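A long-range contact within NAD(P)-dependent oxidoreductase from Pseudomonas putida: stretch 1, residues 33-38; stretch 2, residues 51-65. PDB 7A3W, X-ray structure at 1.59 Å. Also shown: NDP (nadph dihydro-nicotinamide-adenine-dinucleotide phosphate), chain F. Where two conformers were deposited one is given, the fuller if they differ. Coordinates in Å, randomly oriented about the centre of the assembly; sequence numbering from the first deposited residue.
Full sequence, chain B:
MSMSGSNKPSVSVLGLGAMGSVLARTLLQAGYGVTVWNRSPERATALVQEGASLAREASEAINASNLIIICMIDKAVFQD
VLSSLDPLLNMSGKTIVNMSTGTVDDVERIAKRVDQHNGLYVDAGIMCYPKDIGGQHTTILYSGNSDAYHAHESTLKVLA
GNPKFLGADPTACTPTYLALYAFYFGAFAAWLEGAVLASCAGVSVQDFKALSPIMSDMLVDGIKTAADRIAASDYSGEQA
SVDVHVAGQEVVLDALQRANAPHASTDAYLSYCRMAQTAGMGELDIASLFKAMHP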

ATOM      1  N   GLY B  33      -2.744 -26.687 -27.096  1.00 23.76           N
ATOM      2  CA  GLY B  33      -3.645 -27.786 -26.737  1.00 22.95           C
ATOM      3  C   GLY B  33      -3.799 -27.753 -25.233  1.00 21.86           C
ATOM      4  O   GLY B  33      -2.769 -27.554 -24.542  1.00 24.22           O
ATOM      5  N   VAL B  34      -5.014 -27.790 -24.721  1.00 19.75           N
ATOM      6  CA  VAL B  34      -5.168 -27.762 -23.241  1.00 19.88           C
ATOM      7  C   VAL B  34      -6.032 -28.936 -22.835  1.00 20.01           C
ATOM      8  O   VAL B  34      -7.137 -29.025 -23.341  1.00 22.74           O
ATOM      9  CB  VAL B  34      -5.753 -26.444 -22.716  1.00 19.57           C
ATOM     10  CG1 VAL B  34      -5.873 -26.487 -21.200  1.00 19.77           C
ATOM     11  CG2 VAL B  34      -4.935 -25.256 -23.150  1.00 21.56           C
ATOM     12  N   THR B  35      -5.548 -29.716 -21.875  1.00 18.72           N
ATOM     13  CA  THR B  35      -6.343 -30.730 -21.165  1.00 19.12           C
ATOM     14  C   THR B  35      -6.643 -30.177 -19.785  1.00 17.83           C
ATOM     15  O   THR B  35      -5.693 -29.777 -19.093  1.00 19.19           O
ATOM     16  CB  THR B  35      -5.621 -32.078 -21.115  1.00 19.70           C
ATOM     17  OG1 THR B  35      -5.517 -32.566 -22.454  1.00 20.03           O
ATOM     18  CG2 THR B  35      -6.343 -33.081 -20.240  1.00 19.94           C
ATOM     19  N   VAL B  36      -7.911 -30.178 -19.392  1.00 17.77           N
ATOM     20  CA  VAL B  36      -8.302 -29.612 -18.078  1.00 17.97           C
ATOM     21  C   VAL B  36      -8.828 -30.734 -17.217  1.00 17.66           C
ATOM     22  O   VAL B  36      -9.274 -31.756 -17.748  1.00 18.02           O
ATOM     23  CB  VAL B  36      -9.320 -28.473 -18.231  1.00 17.67           C
ATOM     24  CG1 VAL B  36      -8.735 -27.325 -19.023  1.00 18.60           C
ATOM     25  CG2 VAL B  36     -10.605 -28.968 -18.887  1.00 17.99           C
ATOM     26  N   TRP B  37      -8.765 -30.521 -15.914  1.00 18.10           N
ATOM     27  CA  TRP B  37      -9.417 -31.417 -14.934  1.00 19.10           C
ATOM     28  C   TRP B  37      -9.932 -30.539 -13.814  1.00 17.89           C
ATOM     29  O   TRP B  37      -9.250 -29.573 -13.444  1.00 16.74           O
ATOM     30  CB  TRP B  37      -8.466 -32.476 -14.381  1.00 19.64           C
ATOM     31  CG  TRP B  37      -9.120 -33.281 -13.301  1.00 20.00           C
ATOM     32  CD1 TRP B  37      -9.946 -34.348 -13.502  1.00 21.61           C
ATOM     33  CD2 TRP B  37      -9.079 -33.063 -11.878  1.00 20.22           C
ATOM     34  NE1 TRP B  37     -10.396 -34.823 -12.301  1.00 21.80           N
ATOM     35  CE2 TRP B  37      -9.894 -34.051 -11.291  1.00 20.80           C
ATOM     36  CE3 TRP B  37      -8.450 -32.136 -11.042  1.00 20.30           C
ATOM     37  CZ2 TRP B  37     -10.063 -34.161  -9.910  1.00 20.72           C
ATOM     38  CZ3 TRP B  37      -8.637 -32.233  -9.677  1.00 21.70           C
ATOM     39  CH2 TRP B  37      -9.441 -33.228  -9.117  1.00 20.20           C
ATOM     40  N   ASN B  38     -11.079 -30.892 -13.254  1.00 19.12           N
ATOM     41  CA  ASN B  38     -11.614 -30.194 -12.069  1.00 18.10           C
ATOM     42  C   ASN B  38     -12.385 -31.198 -11.235  1.00 17.43           C
ATOM     43  O   ASN B  38     -12.974 -32.107 -11.826  1.00 18.29           O
ATOM     44  CB  ASN B  38     -12.526 -29.022 -12.448  1.00 19.75           C
ATOM     45  CG  ASN B  38     -12.818 -28.110 -11.274  1.00 18.99           C
ATOM     46  OD1 ASN B  38     -11.902 -27.565 -10.671  1.00 19.32           O
ATOM     47  ND2 ASN B  38     -14.092 -27.907 -10.969  1.00 18.39           N
TER
HETATM   48  PA  NDP F 301     -11.825 -20.939  -6.398  1.00 18.66           P
HETATM   49  O1A NDP F 301     -12.512 -20.220  -7.523  1.00 16.23           O
HETATM   50  O2A NDP F 301     -12.486 -21.137  -5.053  1.00 17.04           O
HETATM   51  O5B NDP F 301     -11.416 -22.377  -6.970  1.00 19.14           O
HETATM   52  C5B NDP F 301     -10.944 -23.404  -6.078  1.00 21.17           C
HETATM   53  C4B NDP F 301     -10.572 -24.585  -6.936  1.00 20.90           C
HETATM   54  O4B NDP F 301     -10.058 -25.656  -6.091  1.00 19.63           O
HETATM   55  C3B NDP F 301     -11.719 -25.201  -7.746  1.00 19.37           C
HETATM   56  O3B NDP F 301     -11.171 -25.749  -8.923  1.00 21.32           O
HETATM   57  C2B NDP F 301     -12.209 -26.268  -6.781  1.00 20.08           C
HETATM   58  O2B NDP F 301     -12.932 -27.372  -7.339  1.00 20.06           O
HETATM   59  C1B NDP F 301     -10.856 -26.794  -6.323  1.00 19.84           C
HETATM   60  N9A NDP F 301     -10.934 -27.588  -5.113  1.00 19.47           N
HETATM   61  C8A NDP F 301     -11.333 -27.216  -3.857  1.00 19.91           C
HETATM   62  N7A NDP F 301     -11.285 -28.204  -2.995  1.00 19.13           N
HETATM   63  C5A NDP F 301     -10.782 -29.272  -3.724  1.00 19.58           C
HETATM   64  C6A NDP F 301     -10.494 -30.608  -3.388  1.00 21.30           C
HETATM   65  N6A NDP F 301     -10.641 -31.121  -2.161  1.00 21.94           N
HETATM   66  N1A NDP F 301     -10.015 -31.403  -4.367  1.00 22.91           N
HETATM   67  C2A NDP F 301      -9.858 -30.902  -5.600  1.00 24.09           C
HETATM   68  N3A NDP F 301     -10.111 -29.678  -6.041  1.00 22.74           N
HETATM   69  C4A NDP F 301     -10.575 -28.905  -5.039  1.00 20.67           C
HETATM   70  O3  NDP F 301     -10.365 -20.370  -6.104  1.00 17.32           O
HETATM   71  PN  NDP F 301      -9.450 -19.484  -7.095  1.00 16.47           P
HETATM   72  O1N NDP F 301      -9.859 -18.081  -6.849  1.00 16.49           O
HETATM   73  O2N NDP F 301      -9.541 -20.007  -8.498  1.00 15.87           O
HETATM   74  O5D NDP F 301      -8.024 -19.692  -6.431  1.00 16.59           O
HETATM   75  C5D NDP F 301      -7.193 -20.847  -6.677  1.00 16.96           C
HETATM   76  C4D NDP F 301      -5.841 -20.598  -6.058  1.00 16.65           C
HETATM   77  O4D NDP F 301      -5.191 -19.478  -6.718  1.00 17.25           O
HETATM   78  C3D NDP F 301      -5.843 -20.271  -4.554  1.00 15.38           C
HETATM   79  O3D NDP F 301      -4.822 -21.017  -3.907  1.00 14.46           O
HETATM   80  C2D NDP F 301      -5.644 -18.767  -4.537  1.00 17.01           C
HETATM   81  O2D NDP F 301      -5.074 -18.331  -3.310  1.00 16.43           O
HETATM   82  C1D NDP F 301      -4.770 -18.537  -5.772  1.00 17.04           C
HETATM   83  N1N NDP F 301      -4.928 -17.182  -6.386  1.00 18.97           N
HETATM   84  C2N NDP F 301      -6.142 -16.698  -6.820  1.00 18.78           C
HETATM   85  C3N NDP F 301      -6.297 -15.386  -7.223  1.00 22.19           C
HETATM   86  C7N NDP F 301      -7.597 -14.826  -7.694  1.00 23.13           C
HETATM   87  O7N NDP F 301      -7.652 -13.615  -7.905  1.00 20.57           O
HETATM   88  N7N NDP F 301      -8.644 -15.602  -7.920  1.00 21.95           N
HETATM   89  C4N NDP F 301      -5.111 -14.504  -7.269  1.00 21.49           C
HETATM   90  C5N NDP F 301      -3.884 -15.115  -6.822  1.00 20.70           C
HETATM   91  C6N NDP F 301      -3.807 -16.395  -6.523  1.00 19.51           C
HETATM   92  P2B NDP F 301     -14.523 -27.158  -7.535  1.00 19.65           P
HETATM   93  O1X NDP F 301     -15.010 -26.626  -6.189  1.00 19.85           O
HETATM   94  O2X NDP F 301     -14.755 -26.273  -8.739  1.00 18.01           O
HETATM   95  O3X NDP F 301     -14.919 -28.599  -7.778  1.00 19.16           O
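Stretch 2, residues 51-65: GASLAREASEAINAS

Stretch 2 meets stretch 1 twice: first as a short extended segment laid parallel beside the strand 33-37, then as a helix, 58-64, that runs back over the same strand. The register is simple, with V34 next to A52, T35 next to S53, V36 next to L54 and W37 next to A55. Three backbone hydrogen bonds fix it. S53 N donates to V34 O at 3.0 Å, V36 N donates to S53 O at 2.8 Å, and A55 N donates to V36 O at 2.9 Å, so one residue of stretch 1, V36, both gives and receives, as parallel pairing requires. Between these bonds T35 CA comes to 3.2 Å from S53 O in a CA-H...O contact. At the start of the pairing a water takes the place of a direct bond, accepting from V34 N at 2.9 Å and donating to G51 O at 2.8 Å.

After A55 the chain leaves the extended conformation, and R56 and E57 lead into the helix, with E57 at the N-cap position. E57 N donates to E60 OE1 at 3.3 Å, a side chain of the first turn thus taking up an amide at the helix start. The helix returns nearly antiparallel to the strand, at 161° between their N-to-C directions and a signed crossing angle of -161°, with the axes 8.0 Å apart at closest approach. So near an approach goes with small residues: A58, A61 and A64 make the helix contacts with the strand, while S59 and I62 point away.

W37 covers the most surface. Its CA-to-CB bond points sideways, but with chi1 at t and chi2 at 83° the indole reaches the turn and the first residue of the helix. A58 CB stands 4.1 Å from the centroid of the six-membered ring and 11° off its normal, a CH-pi contact over the face. At the ring edge lie carbonyls of the turn, A55 O being 3.5 Å from W37 CD1. The base of the side chain is used too, since W37 CB packs on A61 CB at 3.8 Å.

T35, with almost as large a share, points to the sheet face it shares with S53, the face the helix covers. Its methyl CG2 lies 3.9 Å from A55 CB and 3.9 Å from A61 CA, while OG1 lies 3.7 Å from A64 CB. A beta-branched residue thus fills the space between the strand pair and the helix.

V36, third in area, points with L54 to the other face of the sheet. V36 CG2 touches L54 CD1 at 4.0 Å, and V36 CG1 reaches A52 CB at 4.2 Å. The rule that emerges is alternation: T35 packs under the helix, V36 against its strand neighbours. Just past the strand, N38 turns away from stretch 2 and binds NADPH, its OD1 accepting from NDP O3B at 2.6 Å and its ND2 donating to NDP O2X at 2.8 Å.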

ATOM      1  N   GLY B  51     -12.574 -25.679 -27.070  1.00 27.29           N
ATOM      2  CA  GLY B  51     -11.529 -26.547 -27.628  1.00 26.39           C
ATOM      3  C   GLY B  51     -10.688 -27.260 -26.583  1.00 24.96           C
ATOM      4  O   GLY B  51      -9.848 -28.060 -27.009  1.00 26.74           O
ATOM      5  N   ALA B  52     -10.918 -27.079 -25.270  1.00 20.80           N
ATOM      6  CA  ALA B  52     -10.168 -27.851 -24.244  1.00 20.01           C
ATOM      7  C   ALA B  52     -10.641 -29.307 -24.260  1.00 20.69           C
ATOM      8  O   ALA B  52     -11.845 -29.533 -24.547  1.00 21.39           O
ATOM      9  CB  ALA B  52     -10.332 -27.263 -22.865  1.00 19.60           C
ATOM     10  N   SER B  53      -9.762 -30.260 -23.946  1.00 20.80           N
ATOM     11  CA  SER B  53     -10.164 -31.655 -23.640  1.00 20.63           C
ATOM     12  C   SER B  53     -10.393 -31.719 -22.140  1.00 18.89           C
ATOM     13  O   SER B  53      -9.487 -31.308 -21.445  1.00 19.94           O
ATOM     14  CB  SER B  53      -9.118 -32.663 -24.067  1.00 21.31           C
ATOM     15  OG  SER B  53      -8.689 -32.394 -25.391  1.00 23.60           O
ATOM     16  N   LEU B  54     -11.498 -32.292 -21.679  1.00 18.61           N
ATOM     17  CA  LEU B  54     -11.710 -32.567 -20.233  1.00 18.25           C
ATOM     18  C   LEU B  54     -11.256 -34.002 -19.939  1.00 18.79           C
ATOM     19  O   LEU B  54     -11.781 -34.920 -20.569  1.00 19.36           O
ATOM     20  CB  LEU B  54     -13.186 -32.357 -19.878  1.00 18.52           C
ATOM     21  CG  LEU B  54     -13.563 -32.807 -18.461  1.00 19.70           C
ATOM     22  CD1 LEU B  54     -12.794 -32.002 -17.429  1.00 20.27           C
ATOM     23  CD2 LEU B  54     -15.065 -32.708 -18.237  1.00 20.28           C
ATOM     24  N   ALA B  55     -10.332 -34.174 -18.996  1.00 19.35           N
ATOM     25  CA  ALA B  55      -9.898 -35.473 -18.459  1.00 19.94           C
ATOM     26  C   ALA B  55     -10.908 -35.886 -17.382  1.00 21.33           C
ATOM     27  O   ALA B  55     -11.362 -35.018 -16.645  1.00 22.38           O
ATOM     28  CB  ALA B  55      -8.491 -35.370 -17.902  1.00 19.98           C
ATOM     29  N   ARG B  56     -11.238 -37.171 -17.308  1.00 23.16           N
ATOM     30  CA  ARG B  56     -12.163 -37.724 -16.285  1.00 26.32           C
ATOM     31  C   ARG B  56     -11.457 -37.703 -14.923  1.00 27.82           C
ATOM     32  O   ARG B  56     -12.096 -37.428 -13.904  1.00 27.19           O
ATOM     33  CB  ARG B  56     -12.579 -39.151 -16.673  1.00 31.10           C
ATOM     34  CG  ARG B  56     -14.083 -39.373 -16.794  1.00 35.79           C
ATOM     35  CD  ARG B  56     -14.692 -40.158 -15.643  1.00 40.34           C
ATOM     36  NE  ARG B  56     -16.091 -40.495 -15.885  1.00 37.14           N
ATOM     37  N   GLU B  57     -10.152 -37.976 -14.937  1.00 26.80           N
ATOM     38  CA  GLU B  57      -9.325 -38.234 -13.735  1.00 28.49           C
ATOM     39  C   GLU B  57      -8.112 -37.297 -13.731  1.00 25.85           C
ATOM     40  O   GLU B  57      -7.571 -36.994 -14.839  1.00 22.34           O
ATOM     41  CB  GLU B  57      -8.815 -39.665 -13.797  1.00 31.34           C
ATOM     42  CG  GLU B  57      -9.889 -40.698 -13.890  1.00 35.36           C
ATOM     43  CD  GLU B  57     -10.279 -41.039 -12.477  1.00 43.90           C
ATOM     44  OE1 GLU B  57     -10.748 -40.134 -11.757  1.00 45.95           O
ATOM     45  OE2 GLU B  57     -10.008 -42.179 -12.074  1.00 55.84           O
ATOM     46  N   ALA B  58      -7.641 -36.920 -12.542  1.00 24.10           N
ATOM     47  CA  ALA B  58      -6.396 -36.117 -12.422  1.00 23.78           C
ATOM     48  C   ALA B  58      -5.230 -36.856 -13.113  1.00 22.36           C
ATOM     49  O   ALA B  58      -4.451 -36.197 -13.865  1.00 20.96           O
ATOM     50  CB  ALA B  58      -6.149 -35.764 -10.976  1.00 24.27           C
ATOM     51  N   SER B  59      -5.159 -38.179 -12.959  0.50 23.44           N
ATOM     52  CA  SER B  59      -4.129 -39.060 -13.582  0.50 22.59           C
ATOM     53  C   SER B  59      -4.073 -38.833 -15.095  0.50 22.10           C
ATOM     54  O   SER B  59      -2.957 -38.727 -15.627  0.50 20.99           O
ATOM     55  CB  SER B  59      -4.378 -40.516 -13.295  0.50 24.43           C
ATOM     56  OG  SER B  59      -4.725 -40.715 -11.937  0.50 25.84           O
ATOM     57  N   GLU B  60      -5.227 -38.806 -15.767  1.00 22.03           N
ATOM     58  CA  GLU B  60      -5.302 -38.653 -17.251  1.00 22.87           C
ATOM     59  C   GLU B  60      -4.837 -37.241 -17.647  1.00 21.81           C
ATOM     60  O   GLU B  60      -4.178 -37.081 -18.715  1.00 22.45           O
ATOM     61  CB  GLU B  60      -6.724 -38.933 -17.749  1.00 26.49           C
ATOM     62  CG  GLU B  60      -7.175 -40.376 -17.529  1.00 31.42           C
ATOM     63  CD  GLU B  60      -8.680 -40.616 -17.571  1.00 37.67           C
ATOM     64  OE1 GLU B  60      -9.446 -39.623 -17.700  1.00 43.75           O
ATOM     65  OE2 GLU B  60      -9.095 -41.795 -17.481  1.00 36.35           O
ATOM     66  N   ALA B  61      -5.170 -36.228 -16.847  1.00 20.81           N
ATOM     67  CA  ALA B  61      -4.721 -34.846 -17.114  1.00 21.23           C
ATOM     68  C   ALA B  61      -3.186 -34.818 -17.035  1.00 20.04           C
ATOM     69  O   ALA B  61      -2.522 -34.216 -17.910  1.00 18.18           O
ATOM     70  CB  ALA B  61      -5.389 -33.859 -16.168  1.00 19.54           C
ATOM     71  N   ILE B  62      -2.620 -35.464 -16.022  1.00 19.94           N
ATOM     72  CA  ILE B  62      -1.133 -35.545 -15.858  1.00 20.39           C
ATOM     73  C   ILE B  62      -0.527 -36.272 -17.062  1.00 21.69           C
ATOM     74  O   ILE B  62       0.478 -35.761 -17.633  1.00 22.26           O
ATOM     75  CB  ILE B  62      -0.782 -36.199 -14.510  1.00 20.61           C
ATOM     76  CG1 ILE B  62      -1.192 -35.276 -13.363  1.00 21.06           C
ATOM     77  CG2 ILE B  62       0.689 -36.587 -14.479  1.00 20.77           C
ATOM     78  CD1 ILE B  62      -1.298 -35.924 -11.992  1.00 23.77           C
ATOM     79  N   ASN B  63      -1.145 -37.378 -17.492  1.00 23.04           N
ATOM     80  CA  ASN B  63      -0.615 -38.217 -18.600  1.00 24.86           C
ATOM     81  C   ASN B  63      -0.639 -37.442 -19.915  1.00 22.94           C
ATOM     82  O   ASN B  63       0.258 -37.684 -20.778  1.00 23.77           O
ATOM     83  CB  ASN B  63      -1.359 -39.546 -18.662  1.00 25.86           C
ATOM     84  CG  ASN B  63      -0.920 -40.471 -17.551  1.00 30.99           C
ATOM     85  OD1 ASN B  63       0.208 -40.366 -17.068  1.00 32.62           O
ATOM     86  ND2 ASN B  63      -1.787 -41.394 -17.163  1.00 30.80           N
ATOM     87  N   ALA B  64      -1.542 -36.472 -20.055  1.00 22.26           N
ATOM     88  CA  ALA B  64      -1.844 -35.838 -21.359  1.00 21.59           C
ATOM     89  C   ALA B  64      -0.738 -34.863 -21.787  1.00 21.90           C
ATOM     90  O   ALA B  64      -0.646 -34.565 -22.986  1.00 21.47           O
ATOM     91  CB  ALA B  64      -3.173 -35.137 -21.259  1.00 23.80           C
ATOM     92  N   SER B  65       0.049 -34.324 -20.853  1.00 21.66           N
ATOM     93  CA  SER B  65       0.949 -33.171 -21.124  1.00 20.54           C
ATOM     94  C   SER B  65       2.293 -33.341 -20.413  1.00 20.75           C
ATOM     95  O   SER B  65       2.348 -34.036 -19.376  1.00 20.07           O
ATOM     96  CB  SER B  65       0.280 -31.865 -20.717  1.00 19.67           C
ATOM     97  OG  SER B  65      -1.017 -31.774 -21.263  1.00 18.94           O
TER
HETATM   98  O   HOH W   1      -7.067 -28.115 -26.771  1.00 29.28           O